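Local coordinates for CRISPR-associated protein Cse2 (Thermus thermophilus, PDB 2ZCA) that belongs to the CasB/Cse2 family of type I-E CRISPR systems and probably takes part in RNA-guided defence against viruses and plasmids, at residues A[9-14]-A[64-69]; A[79-84]-A[128-133]; A[101-106]-A[113-118]. One frame throughout, in Å; residues are numbered along the deposited sequence.

Contact 1 (A[9-14]-A[64-69]); sequences DWLKRL and LVAALY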
ATOM      1  N   ASP A   9     -10.567  -4.574   6.171  1.00 14.46           N
ATOM      2  CA  ASP A   9     -11.462  -5.547   6.784  1.00 17.51           C
ATOM      3  C   ASP A   9     -11.519  -6.786   5.890  1.00 16.11           C
ATOM      4  O   ASP A   9     -11.466  -7.921   6.369  1.00 16.25           O
ATOM      5  CB  ASP A   9     -12.868  -4.958   6.935  1.00 19.98           C
ATOM      6  CG  ASP A   9     -13.823  -5.901   7.644  1.00 26.40           C
ATOM      7  OD1 ASP A   9     -13.617  -6.165   8.847  1.00 30.48           O
ATOM      8  OD2 ASP A   9     -14.780  -6.384   7.000  1.00 29.27           O
ATOM      9  N   TRP A  10     -11.626  -6.554   4.586  1.00 16.28           N
ATOM     10  CA  TRP A  10     -11.682  -7.641   3.613  1.00 15.62           C
ATOM     11  C   TRP A  10     -10.416  -8.490   3.675  1.00 15.29           C
ATOM     12  O   TRP A  10     -10.485  -9.720   3.724  1.00 16.14           O
ATOM     13  CB  TRP A  10     -11.872  -7.067   2.203  1.00 18.16           C
ATOM     14  CG  TRP A  10     -11.808  -8.094   1.103  1.00 20.68           C
ATOM     15  CD1 TRP A  10     -10.697  -8.493   0.414  1.00 22.67           C
ATOM     16  CD2 TRP A  10     -12.899  -8.867   0.586  1.00 24.54           C
ATOM     17  NE1 TRP A  10     -11.028  -9.469  -0.501  1.00 22.51           N
ATOM     18  CE2 TRP A  10     -12.373  -9.717  -0.416  1.00 25.23           C
ATOM     19  CE3 TRP A  10     -14.271  -8.927   0.871  1.00 27.98           C
ATOM     20  CZ2 TRP A  10     -13.171 -10.613  -1.134  1.00 26.97           C
ATOM     21  CZ3 TRP A  10     -15.065  -9.820   0.155  1.00 29.31           C
ATOM     22  CH2 TRP A  10     -14.510 -10.651  -0.834  1.00 29.37           C
ATOM     23  N   LEU A  11      -9.257  -7.837   3.674  1.00 12.56           N
ATOM     24  CA  LEU A  11      -7.992  -8.559   3.740  1.00 11.66           C
ATOM     25  C   LEU A  11      -7.870  -9.337   5.047  1.00 12.77           C
ATOM     26  O   LEU A  11      -7.423 -10.481   5.048  1.00 12.97           O
ATOM     27  CB  LEU A  11      -6.816  -7.590   3.584  1.00 12.71           C
ATOM     28  CG  LEU A  11      -6.735  -6.934   2.200  1.00 13.47           C
ATOM     29  CD1 LEU A  11      -5.625  -5.887   2.177  1.00 11.80           C
ATOM     30  CD2 LEU A  11      -6.482  -8.001   1.145  1.00 14.87           C
ATOM     31  N   LYS A  12      -8.276  -8.722   6.157  1.00 14.10           N
ATOM     32  CA  LYS A  12      -8.210  -9.387   7.457  1.00 15.79           C
ATOM     33  C   LYS A  12      -9.123 -10.609   7.495  1.00 17.02           C
ATOM     34  O   LYS A  12      -8.790 -11.628   8.105  1.00 15.83           O
ATOM     35  CB  LYS A  12      -8.594  -8.414   8.578  1.00 17.82           C
ATOM     36  CG  LYS A  12      -7.484  -7.444   8.948  1.00 21.57           C
ATOM     37  CD  LYS A  12      -6.288  -8.206   9.498  1.00 24.19           C
ATOM     38  CE  LYS A  12      -5.090  -7.301   9.727  1.00 24.54           C
ATOM     39  NZ  LYS A  12      -3.930  -8.085  10.230  1.00 27.78           N
ATOM     40  N   ARG A  13     -10.275 -10.504   6.843  1.00 17.65           N
ATOM     41  CA  ARG A  13     -11.219 -11.614   6.793  1.00 20.79           C
ATOM     42  C   ARG A  13     -10.595 -12.758   5.991  1.00 19.82           C
ATOM     43  O   ARG A  13     -10.704 -13.926   6.370  1.00 19.63           O
ATOM     44  CB  ARG A  13     -12.526 -11.163   6.140  1.00 23.53           C
ATOM     45  CG  ARG A  13     -13.569 -12.255   6.018  1.00 32.72           C
ATOM     46  CD  ARG A  13     -14.841 -11.735   5.363  1.00 38.10           C
ATOM     47  NE  ARG A  13     -15.863 -12.773   5.261  1.00 44.10           N
ATOM     48  CZ  ARG A  13     -17.066 -12.589   4.727  1.00 47.10           C
ATOM     49  NH1 ARG A  13     -17.404 -11.401   4.242  1.00 48.56           N
ATOM     50  NH2 ARG A  13     -17.933 -13.592   4.679  1.00 48.69           N
ATOM     51  N   LEU A  14      -9.939 -12.407   4.886  1.00 18.24           N
ATOM     52  CA  LEU A  14      -9.277 -13.381   4.024  1.00 19.46           C
ATOM     53  C   LEU A  14      -8.168 -14.097   4.782  1.00 19.76           C
ATOM     54  O   LEU A  14      -8.029 -15.317   4.701  1.00 19.53           O
ATOM     55  CB  LEU A  14      -8.657 -12.684   2.809  1.00 20.68           C
ATOM     56  CG  LEU A  14      -9.085 -13.075   1.395  1.00 23.66           C
ATOM     57  CD1 LEU A  14      -8.210 -12.324   0.396  1.00 22.74           C
ATOM     58  CD2 LEU A  14      -8.947 -14.572   1.191  1.00 23.42           C
ATOM     59  N   LEU A  64      -2.246  -3.306  -5.450  1.00  7.95           N
ATOM     60  CA  LEU A  64      -0.922  -3.032  -4.906  1.00  9.13           C
ATOM     61  C   LEU A  64      -0.925  -3.120  -3.382  1.00  8.60           C
ATOM     62  O   LEU A  64      -0.001  -3.675  -2.787  1.00  8.12           O
ATOM     63  CB  LEU A  64      -0.417  -1.654  -5.364  1.00  8.57           C
ATOM     64  CG  LEU A  64       0.959  -1.212  -4.841  1.00  9.87           C
ATOM     65  CD1 LEU A  64       2.018  -2.247  -5.188  1.00 10.53           C
ATOM     66  CD2 LEU A  64       1.325   0.137  -5.448  1.00  9.02           C
ATOM     67  N   VAL A  65      -1.963  -2.579  -2.746  1.00  9.87           N
ATOM     68  CA  VAL A  65      -2.049  -2.629  -1.290  1.00  8.78           C
ATOM     69  C   VAL A  65      -2.188  -4.068  -0.794  1.00  9.38           C
ATOM     70  O   VAL A  65      -1.613  -4.431   0.227  1.00  8.89           O
ATOM     71  CB  VAL A  65      -3.217  -1.767  -0.764  1.00 10.83           C
ATOM     72  CG1 VAL A  65      -3.435  -2.018   0.725  1.00  9.96           C
ATOM     73  CG2 VAL A  65      -2.901  -0.290  -0.996  1.00 10.50           C
ATOM     74  N   ALA A  66      -2.946  -4.893  -1.512  1.00  9.82           N
ATOM     75  CA  ALA A  66      -3.092  -6.289  -1.118  1.00  9.19           C
ATOM     76  C   ALA A  66      -1.719  -6.963  -1.187  1.00  8.85           C
ATOM     77  O   ALA A  66      -1.369  -7.767  -0.323  1.00  9.83           O
ATOM     78  CB  ALA A  66      -4.075  -7.011  -2.049  1.00  9.03           C
ATOM     79  N   ALA A  67      -0.949  -6.633  -2.221  1.00  8.16           N
ATOM     80  CA  ALA A  67       0.379  -7.214  -2.396  1.00  9.37           C
ATOM     81  C   ALA A  67       1.321  -6.786  -1.273  1.00 10.89           C
ATOM     82  O   ALA A  67       2.074  -7.601  -0.737  1.00 10.52           O
ATOM     83  CB  ALA A  67       0.960  -6.809  -3.748  1.00  8.58           C
ATOM     84  N   LEU A  68       1.277  -5.507  -0.915  1.00  9.63           N
ATOM     85  CA  LEU A  68       2.143  -5.000   0.146  1.00 10.78           C
ATOM     86  C   LEU A  68       1.711  -5.537   1.506  1.00 11.45           C
ATOM     87  O   LEU A  68       2.538  -5.753   2.397  1.00 13.43           O
ATOM     88  CB  LEU A  68       2.141  -3.468   0.130  1.00 11.50           C
ATOM     89  CG  LEU A  68       2.721  -2.897  -1.173  1.00 13.44           C
ATOM     90  CD1 LEU A  68       2.509  -1.394  -1.234  1.00 11.98           C
ATOM     91  CD2 LEU A  68       4.208  -3.239  -1.262  1.00 14.60           C
ATOM     92  N   TYR A  69       0.411  -5.756   1.659  1.00 10.22           N
ATOM     93  CA  TYR A  69      -0.141  -6.298   2.897  1.00 11.17           C
ATOM     94  C   TYR A  69       0.406  -7.715   3.075  1.00 11.60           C
ATOM     95  O   TYR A  69       0.815  -8.103   4.166  1.00 11.79           O
ATOM     96  CB  TYR A  69      -1.674  -6.297   2.804  1.00 10.70           C
ATOM     97  CG  TYR A  69      -2.418  -6.967   3.940  1.00 12.03           C
ATOM     98  CD1 TYR A  69      -2.683  -8.340   3.919  1.00 10.99           C
ATOM     99  CD2 TYR A  69      -2.914  -6.220   5.003  1.00 12.85           C
ATOM    100  CE1 TYR A  69      -3.437  -8.945   4.932  1.00 13.85           C
ATOM    101  CE2 TYR A  69      -3.664  -6.811   6.017  1.00 14.25           C
ATOM    102  CZ  TYR A  69      -3.924  -8.172   5.975  1.00 13.21           C
ATOM    103  OH  TYR A  69      -4.683  -8.746   6.973  1.00 15.61           O
TER

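Contact 2 (A[79-84]-A[128-133]); sequences GRTLAR and FARLLD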
ATOM      1  N   GLY A  79      -2.217   3.798  12.665  1.00 16.82           N
ATOM      2  CA  GLY A  79      -1.491   4.961  13.142  1.00 17.47           C
ATOM      3  C   GLY A  79      -0.044   5.049  12.689  1.00 17.76           C
ATOM      4  O   GLY A  79       0.510   6.147  12.587  1.00 19.22           O
ATOM      5  N   ARG A  80       0.580   3.904  12.425  1.00 14.88           N
ATOM      6  CA  ARG A  80       1.964   3.902  11.973  1.00 12.20           C
ATOM      7  C   ARG A  80       1.976   3.967  10.453  1.00 13.07           C
ATOM      8  O   ARG A  80       2.046   2.941   9.778  1.00 12.35           O
ATOM      9  CB  ARG A  80       2.692   2.641  12.449  1.00 13.29           C
ATOM     10  CG  ARG A  80       4.183   2.654  12.125  1.00 14.40           C
ATOM     11  CD  ARG A  80       4.962   1.681  12.993  1.00 16.86           C
ATOM     12  NE  ARG A  80       6.404   1.853  12.843  1.00 15.66           N
ATOM     13  CZ  ARG A  80       7.166   1.168  11.996  1.00 16.67           C
ATOM     14  NH1 ARG A  80       6.627   0.246  11.208  1.00 17.50           N
ATOM     15  NH2 ARG A  80       8.472   1.400  11.943  1.00 13.96           N
ATOM     16  N   THR A  81       1.902   5.182   9.920  1.00 12.26           N
ATOM     17  CA  THR A  81       1.881   5.373   8.471  1.00 11.84           C
ATOM     18  C   THR A  81       3.232   5.068   7.855  1.00 11.22           C
ATOM     19  O   THR A  81       4.255   5.068   8.545  1.00 10.94           O
ATOM     20  CB  THR A  81       1.507   6.818   8.101  1.00 13.22           C
ATOM     21  OG1 THR A  81       2.544   7.703   8.541  1.00 11.91           O
ATOM     22  CG2 THR A  81       0.196   7.213   8.755  1.00 14.70           C
ATOM     23  N   LEU A  82       3.237   4.808   6.551  1.00 10.23           N
ATOM     24  CA  LEU A  82       4.477   4.513   5.857  1.00 10.22           C
ATOM     25  C   LEU A  82       5.465   5.660   6.045  1.00 10.69           C
ATOM     26  O   LEU A  82       6.657   5.429   6.236  1.00  9.16           O
ATOM     27  CB  LEU A  82       4.218   4.289   4.361  1.00  9.39           C
ATOM     28  CG  LEU A  82       5.463   4.012   3.506  1.00  9.80           C
ATOM     29  CD1 LEU A  82       6.277   2.870   4.108  1.00 10.54           C
ATOM     30  CD2 LEU A  82       5.037   3.661   2.088  1.00 11.75           C
ATOM     31  N   ALA A  83       4.971   6.898   6.004  1.00 10.38           N
ATOM     32  CA  ALA A  83       5.846   8.057   6.172  1.00  8.91           C
ATOM     33  C   ALA A  83       6.527   8.035   7.535  1.00 10.66           C
ATOM     34  O   ALA A  83       7.718   8.325   7.640  1.00  9.07           O
ATOM     35  CB  ALA A  83       5.055   9.356   6.004  1.00  9.88           C
ATOM     36  N   ARG A  84       5.770   7.705   8.578  1.00 10.24           N
ATOM     37  CA  ARG A  84       6.336   7.640   9.919  1.00 12.79           C
ATOM     38  C   ARG A  84       7.325   6.479  10.011  1.00 11.87           C
ATOM     39  O   ARG A  84       8.391   6.605  10.612  1.00 11.72           O
ATOM     40  CB  ARG A  84       5.218   7.492  10.957  1.00 14.82           C
ATOM     41  CG  ARG A  84       4.410   8.780  11.132  1.00 20.41           C
ATOM     42  CD  ARG A  84       3.088   8.579  11.867  1.00 24.70           C
ATOM     43  NE  ARG A  84       2.367   9.846  12.001  1.00 26.94           N
ATOM     44  CZ  ARG A  84       1.099   9.958  12.390  1.00 29.99           C
ATOM     45  NH1 ARG A  84       0.390   8.876  12.688  1.00 31.22           N
ATOM     46  NH2 ARG A  84       0.537  11.157  12.477  1.00 30.51           N
ATOM     47  N   PHE A 128      -2.223   0.004   6.718  1.00 11.89           N
ATOM     48  CA  PHE A 128      -2.630  -0.307   5.351  1.00 11.27           C
ATOM     49  C   PHE A 128      -3.946   0.334   4.935  1.00 10.97           C
ATOM     50  O   PHE A 128      -4.229   0.464   3.745  1.00 11.59           O
ATOM     51  CB  PHE A 128      -2.681  -1.825   5.168  1.00 11.72           C
ATOM     52  CG  PHE A 128      -1.323  -2.454   5.058  1.00 10.61           C
ATOM     53  CD1 PHE A 128      -0.587  -2.340   3.881  1.00 12.24           C
ATOM     54  CD2 PHE A 128      -0.755  -3.116   6.140  1.00 11.16           C
ATOM     55  CE1 PHE A 128       0.699  -2.878   3.785  1.00 11.99           C
ATOM     56  CE2 PHE A 128       0.532  -3.659   6.052  1.00 10.98           C
ATOM     57  CZ  PHE A 128       1.257  -3.538   4.875  1.00 10.54           C
ATOM     58  N   ALA A 129      -4.747   0.744   5.911  1.00 11.70           N
ATOM     59  CA  ALA A 129      -6.007   1.403   5.617  1.00 12.12           C
ATOM     60  C   ALA A 129      -5.680   2.799   5.089  1.00 11.34           C
ATOM     61  O   ALA A 129      -6.183   3.214   4.047  1.00  9.42           O
ATOM     62  CB  ALA A 129      -6.861   1.493   6.876  1.00 12.82           C
ATOM     63  N   ARG A 130      -4.823   3.518   5.808  1.00 11.40           N
ATOM     64  CA  ARG A 130      -4.427   4.857   5.379  1.00 11.27           C
ATOM     65  C   ARG A 130      -3.607   4.763   4.098  1.00  9.61           C
ATOM     66  O   ARG A 130      -3.667   5.643   3.245  1.00  8.25           O
ATOM     67  CB  ARG A 130      -3.611   5.566   6.477  1.00 12.39           C
ATOM     68  CG  ARG A 130      -3.146   6.980   6.105  1.00 18.84           C
ATOM     69  CD  ARG A 130      -4.289   7.863   5.578  1.00 23.36           C
ATOM     70  NE  ARG A 130      -5.315   8.155   6.580  1.00 28.26           N
ATOM     71  CZ  ARG A 130      -5.252   9.149   7.465  1.00 29.89           C
ATOM     72  NH1 ARG A 130      -4.207   9.967   7.485  1.00 28.59           N
ATOM     73  NH2 ARG A 130      -6.246   9.332   8.324  1.00 30.82           N
ATOM     74  N   LEU A 131      -2.839   3.689   3.949  1.00  9.70           N
ATOM     75  CA  LEU A 131      -2.041   3.537   2.740  1.00  9.60           C
ATOM     76  C   LEU A 131      -2.940   3.510   1.497  1.00  7.56           C
ATOM     77  O   LEU A 131      -2.649   4.174   0.501  1.00  8.52           O
ATOM     78  CB  LEU A 131      -1.193   2.261   2.802  1.00  9.20           C
ATOM     79  CG  LEU A 131      -0.281   2.049   1.588  1.00 12.23           C
ATOM     80  CD1 LEU A 131       0.636   3.261   1.418  1.00 14.04           C
ATOM     81  CD2 LEU A 131       0.546   0.777   1.766  1.00 11.83           C
ATOM     82  N   LEU A 132      -4.032   2.753   1.548  1.00  7.96           N
ATOM     83  CA  LEU A 132      -4.926   2.691   0.395  1.00  9.30           C
ATOM     84  C   LEU A 132      -5.652   4.021   0.189  1.00  9.60           C
ATOM     85  O   LEU A 132      -5.748   4.508  -0.933  1.00  7.32           O
ATOM     86  CB  LEU A 132      -5.955   1.566   0.548  1.00  9.34           C
ATOM     87  CG  LEU A 132      -6.981   1.494  -0.589  1.00 11.48           C
ATOM     88  CD1 LEU A 132      -6.262   1.291  -1.921  1.00 11.64           C
ATOM     89  CD2 LEU A 132      -7.969   0.366  -0.332  1.00  9.94           C
ATOM     90  N   ASP A 133      -6.168   4.607   1.264  1.00 10.15           N
ATOM     91  CA  ASP A 133      -6.866   5.880   1.125  1.00 11.07           C
ATOM     92  C   ASP A 133      -5.952   6.914   0.487  1.00 12.12           C
ATOM     93  O   ASP A 133      -6.397   7.741  -0.316  1.00 13.63           O
ATOM     94  CB  ASP A 133      -7.356   6.397   2.482  1.00 12.52           C
ATOM     95  CG  ASP A 133      -8.535   5.608   3.016  1.00 13.41           C
ATOM     96  OD1 ASP A 133      -9.419   5.244   2.214  1.00 13.94           O
ATOM     97  OD2 ASP A 133      -8.589   5.366   4.238  1.00 17.24           O
TER

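Contact 3 (A[101-106]-A[113-118]); sequences LALLEA and FRLRQA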
ATOM      1  N   LEU A 101      11.807  11.211  -0.277  1.00 12.30           N
ATOM      2  CA  LEU A 101      11.485  12.339  -1.150  1.00 11.59           C
ATOM      3  C   LEU A 101      11.165  11.894  -2.574  1.00 11.79           C
ATOM      4  O   LEU A 101      10.266  12.444  -3.212  1.00 11.09           O
ATOM      5  CB  LEU A 101      12.626  13.357  -1.153  1.00 13.10           C
ATOM      6  CG  LEU A 101      12.804  14.054   0.202  1.00 14.11           C
ATOM      7  CD1 LEU A 101      13.987  15.009   0.140  1.00 15.58           C
ATOM      8  CD2 LEU A 101      11.533  14.802   0.572  1.00 13.38           C
ATOM      9  N   ALA A 102      11.891  10.895  -3.070  1.00 10.99           N
ATOM     10  CA  ALA A 102      11.654  10.385  -4.419  1.00 12.33           C
ATOM     11  C   ALA A 102      10.284   9.721  -4.488  1.00 12.70           C
ATOM     12  O   ALA A 102       9.633   9.708  -5.537  1.00 11.94           O
ATOM     13  CB  ALA A 102      12.742   9.389  -4.808  1.00 10.53           C
ATOM     14  N   LEU A 103       9.853   9.157  -3.365  1.00 11.71           N
ATOM     15  CA  LEU A 103       8.549   8.515  -3.293  1.00 10.33           C
ATOM     16  C   LEU A 103       7.476   9.594  -3.435  1.00 10.64           C
ATOM     17  O   LEU A 103       6.532   9.455  -4.215  1.00  8.92           O
ATOM     18  CB  LEU A 103       8.400   7.781  -1.958  1.00 12.03           C
ATOM     19  CG  LEU A 103       7.060   7.093  -1.702  1.00 14.36           C
ATOM     20  CD1 LEU A 103       6.740   6.149  -2.846  1.00 15.89           C
ATOM     21  CD2 LEU A 103       7.121   6.348  -0.375  1.00 15.30           C
ATOM     22  N   LEU A 104       7.630  10.684  -2.691  1.00 10.40           N
ATOM     23  CA  LEU A 104       6.666  11.775  -2.773  1.00 11.54           C
ATOM     24  C   LEU A 104       6.625  12.366  -4.185  1.00 13.11           C
ATOM     25  O   LEU A 104       5.596  12.873  -4.625  1.00 14.58           O
ATOM     26  CB  LEU A 104       7.025  12.884  -1.780  1.00 11.83           C
ATOM     27  CG  LEU A 104       7.060  12.533  -0.293  1.00 13.09           C
ATOM     28  CD1 LEU A 104       7.402  13.789   0.506  1.00 14.58           C
ATOM     29  CD2 LEU A 104       5.707  11.979   0.142  1.00 14.13           C
ATOM     30  N   GLU A 105       7.748  12.291  -4.894  1.00 12.34           N
ATOM     31  CA  GLU A 105       7.848  12.847  -6.245  1.00 13.57           C
ATOM     32  C   GLU A 105       7.472  11.877  -7.363  1.00 14.62           C
ATOM     33  O   GLU A 105       7.445  12.259  -8.529  1.00 15.94           O
ATOM     34  CB  GLU A 105       9.279  13.352  -6.482  1.00 14.50           C
ATOM     35  CG  GLU A 105       9.720  14.429  -5.500  1.00 12.53           C
ATOM     36  CD  GLU A 105      11.228  14.476  -5.294  1.00 13.50           C
ATOM     37  OE1 GLU A 105      11.957  13.673  -5.923  1.00 13.95           O
ATOM     38  OE2 GLU A 105      11.683  15.319  -4.491  1.00 13.61           O
ATOM     39  N   ALA A 106       7.167  10.633  -7.012  1.00 15.91           N
ATOM     40  CA  ALA A 106       6.829   9.619  -8.008  1.00 17.02           C
ATOM     41  C   ALA A 106       5.548   9.884  -8.790  1.00 18.09           C
ATOM     42  O   ALA A 106       4.524  10.267  -8.216  1.00 16.48           O
ATOM     43  CB  ALA A 106       6.738   8.246  -7.337  1.00 18.62           C
ATOM     44  N   PHE A 113       6.491   0.871  -8.181  1.00 12.42           N
ATOM     45  CA  PHE A 113       7.839   0.415  -7.867  1.00 15.37           C
ATOM     46  C   PHE A 113       8.375   1.052  -6.585  1.00 13.23           C
ATOM     47  O   PHE A 113       8.883   0.362  -5.705  1.00 11.56           O
ATOM     48  CB  PHE A 113       8.792   0.741  -9.020  1.00 18.97           C
ATOM     49  CG  PHE A 113      10.227   0.390  -8.740  1.00 23.34           C
ATOM     50  CD1 PHE A 113      10.639  -0.939  -8.697  1.00 26.72           C
ATOM     51  CD2 PHE A 113      11.167   1.391  -8.508  1.00 25.77           C
ATOM     52  CE1 PHE A 113      11.968  -1.269  -8.424  1.00 28.67           C
ATOM     53  CE2 PHE A 113      12.500   1.071  -8.235  1.00 28.12           C
ATOM     54  CZ  PHE A 113      12.899  -0.262  -8.193  1.00 28.31           C
ATOM     55  N   ARG A 114       8.263   2.370  -6.476  1.00 13.39           N
ATOM     56  CA  ARG A 114       8.780   3.054  -5.295  1.00 12.68           C
ATOM     57  C   ARG A 114       8.037   2.733  -4.013  1.00 11.76           C
ATOM     58  O   ARG A 114       8.629   2.737  -2.931  1.00 10.43           O
ATOM     59  CB  ARG A 114       8.813   4.562  -5.534  1.00 12.78           C
ATOM     60  CG  ARG A 114       9.891   4.935  -6.530  1.00 11.90           C
ATOM     61  CD  ARG A 114       9.978   6.423  -6.805  1.00 14.05           C
ATOM     62  NE  ARG A 114      11.137   6.702  -7.647  1.00 15.03           N
ATOM     63  CZ  ARG A 114      11.392   7.873  -8.223  1.00 18.59           C
ATOM     64  NH1 ARG A 114      10.564   8.897  -8.053  1.00 15.92           N
ATOM     65  NH2 ARG A 114      12.474   8.013  -8.979  1.00 15.33           N
ATOM     66  N   LEU A 115       6.746   2.438  -4.122  1.00 11.09           N
ATOM     67  CA  LEU A 115       5.978   2.113  -2.931  1.00 11.05           C
ATOM     68  C   LEU A 115       6.367   0.719  -2.448  1.00 11.91           C
ATOM     69  O   LEU A 115       6.488   0.484  -1.247  1.00 11.28           O
ATOM     70  CB  LEU A 115       4.476   2.179  -3.217  1.00 13.38           C
ATOM     71  CG  LEU A 115       3.571   2.262  -1.983  1.00 18.04           C
ATOM     72  CD1 LEU A 115       3.869   3.551  -1.195  1.00 14.53           C
ATOM     73  CD2 LEU A 115       2.114   2.240  -2.421  1.00 19.37           C
ATOM     74  N   ARG A 116       6.569  -0.209  -3.382  1.00 10.72           N
ATOM     75  CA  ARG A 116       6.970  -1.560  -3.001  1.00 11.67           C
ATOM     76  C   ARG A 116       8.334  -1.486  -2.321  1.00 11.77           C
ATOM     77  O   ARG A 116       8.570  -2.112  -1.286  1.00 13.00           O
ATOM     78  CB  ARG A 116       7.070  -2.466  -4.233  1.00 13.55           C
ATOM     79  CG  ARG A 116       7.580  -3.864  -3.913  1.00 19.08           C
ATOM     80  CD  ARG A 116       8.876  -4.158  -4.644  1.00 25.09           C
ATOM     81  NE  ARG A 116       8.700  -4.125  -6.094  1.00 28.94           N
ATOM     82  CZ  ARG A 116       9.688  -4.285  -6.970  1.00 32.42           C
ATOM     83  NH1 ARG A 116       9.436  -4.240  -8.273  1.00 32.06           N
ATOM     84  NH2 ARG A 116      10.927  -4.491  -6.542  1.00 32.96           N
ATOM     85  N   GLN A 117       9.233  -0.704  -2.904  1.00 10.31           N
ATOM     86  CA  GLN A 117      10.570  -0.554  -2.347  1.00 11.08           C
ATOM     87  C   GLN A 117      10.544   0.069  -0.948  1.00 10.84           C
ATOM     88  O   GLN A 117      11.285  -0.353  -0.057  1.00 11.57           O
ATOM     89  CB  GLN A 117      11.427   0.292  -3.290  1.00 14.16           C
ATOM     90  CG  GLN A 117      12.838   0.546  -2.792  1.00 21.46           C
ATOM     91  CD  GLN A 117      13.652   1.378  -3.764  1.00 26.27           C
ATOM     92  OE1 GLN A 117      14.123   0.877  -4.788  1.00 29.66           O
ATOM     93  NE2 GLN A 117      13.807   2.662  -3.457  1.00 28.40           N
ATOM     94  N   ALA A 118       9.688   1.069  -0.754  1.00  9.79           N
ATOM     95  CA  ALA A 118       9.589   1.749   0.538  1.00 10.10           C
ATOM     96  C   ALA A 118       9.033   0.843   1.636  1.00 10.16           C
ATOM     97  O   ALA A 118       9.509   0.863   2.769  1.00 10.07           O
ATOM     98  CB  ALA A 118       8.726   2.986   0.405  1.00 10.06           C
TER

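Contact 1 (A[9-14]-A[64-69])
The hydroxyl oxygen of Y69 sits against the side of K12: CD lies 3.0 Å from Y69 OH and CE 3.1 Å from the same atom, both tight carbon-to-oxygen contacts. K12 NZ is 3.4 Å from Y69 OH, but the angle is too poor for a hydrogen bond. Each polar end has its own partner elsewhere: K12 NZ bonds to G74 O, and Y69 OH makes a weak bond to Q15 OE1, one residue beyond 9-14. The bend at chi2 of K12 folds the aliphatic chain back past the phenol, with CE at the ring edge, near its plane.

One face of the Y69 ring is covered by L11. Its CB stands 3.8 Å above the ring plane, offset toward the rim, and 15° off the normal as seen from the centroid, which meets the definition of a CH-pi contact. Further back toward the root of the tyrosine, L11 CD1 reaches Y69 CG at 3.8 Å, so leucine and tyrosine run past each other in opposite directions. Y69 has CG anti to its backbone N (chi1 174°), and this sends the ring across the gap to the other helix. The second methyl of L11, CD2, meets A66 CB at 4.1 Å. The local axes cross at -44°, and at their closest separation of 11.3 Å the gap is bridged largely by the side chains of L11, K12 and Y69.

Helix 20-29 packs beside the junction: F27 touches L11, L14 and A66, while W20 touches Y69. Other residues of 64-69 pack on further helices, L64, V65 and L68 on 128-136, and L64 and L68 on 111-121, so helix 56-71 is packed against helices 3-15, 20-29, 111-121 and 128-136.

Contact 2 (A[79-84]-A[128-133])
T81, the N-cap residue of helix 82-90, lays its methyl against the first turn of helix 128-136, T81 CG2 lying 4.3 Å from R130 CG. With chi1 at 66°, OG1 sits over the backbone, beside both N and the carbonyl carbon, where it accepts the capping bond from R84 N (3.2 Å, N-H...O angle 160°); the methyl is left on a different branch to face R130. T81 OG1 is also hydrogen-bonded to E152 OE1. The turn before the helix is tied again by R84 NH1, which donates to G79 O over 2.7 Å; that oxygen lies close to the guanidinium plane, and the nitrogen approaches in the carbonyl plane at 150° to the C=O bond.

One residue on, a second apolar contact pairs L82 CD2 with L131 CD1 at 4.5 Å, a loose approach consistent with the small buried area of 110 Å². D127 bridges the two segments, OD1 accepting from R130 N and OD2 from G79 N.

W149 of helix 144-155 touches both L82 and L131, whereas A129 and L132 of segment 128-133 pack on helix 3-15, and F128 and L132 on helix 56-71.

Contact 3 (A[101-106]-A[113-118])
R114 and L103 meet through different chi1 settings. In R114, CG is anti to the carbonyl carbon (chi1 -71°) and the chain then runs extended to NE, carrying the guanidinium to the final turn of helix 96-104. In L103, CG is anti to the backbone N (chi1 178°), which puts both methyls on helix 111-121.

The polar end of R114 is packed around by A102 and A106, with one weak bond. NH1 donates to A102 O over 2.8 Å, but the N-H...O angle of 120° makes this weak despite its length; A102 O also receives a weak bond from E105 N. A102 CB covers one guanidinium face, 3.9 Å above the plane and over its centre, while A106 N lies at the edge in the plane. A106 CB also packs against R114 CD at 3.8 Å. Because A102 O sits near the C-terminal end of its helix, the helix dipole would probably favour a cation here. E105 OE1 is 5.4 Å from R114 NH1, too far for a salt bridge.

Nearer the backbone of R114 the packing is aliphatic. L103 CD1 rests on R114 CB at 3.7 Å and approaches L115 CD1 at 4.2 Å. The other branch, L103 CD2, meets A118 CB at 3.8 Å, so L103 covers one turn of helix 111-121.

Two helices linked by a short connection thus form a helical hairpin. W149 of helix 144-155 touches L103, L104 and L115; from helix 82-90, L86 touches L103, and L82 touches L115 and A118; L115 continues to L64 and L68 of helix 56-71.

In the fold
From the N terminus, contact 1 closes first, bringing helix 56-71 back to helix 3-15 across a 49-residue loop. Contact 2 opens only after that, joining the start of helix 82-90 to helix 128-136; within its 43-residue excursion lies contact 3, a short closure between helices 96-104 and 111-121. No loops cross. The three sites are nevertheless continuous in space: F128 CZ lies 3.6 Å from L68 O, linking contacts 1 and 2, and L82 CD2 lies 3.5 Å from L115 CD1, linking contacts 2 and 3. Contacts 1 and 3, about 20 Å apart between centres, flank the chain's centre on opposite sides, yet L68 CD2 lies 3.7 Å from R116 CA.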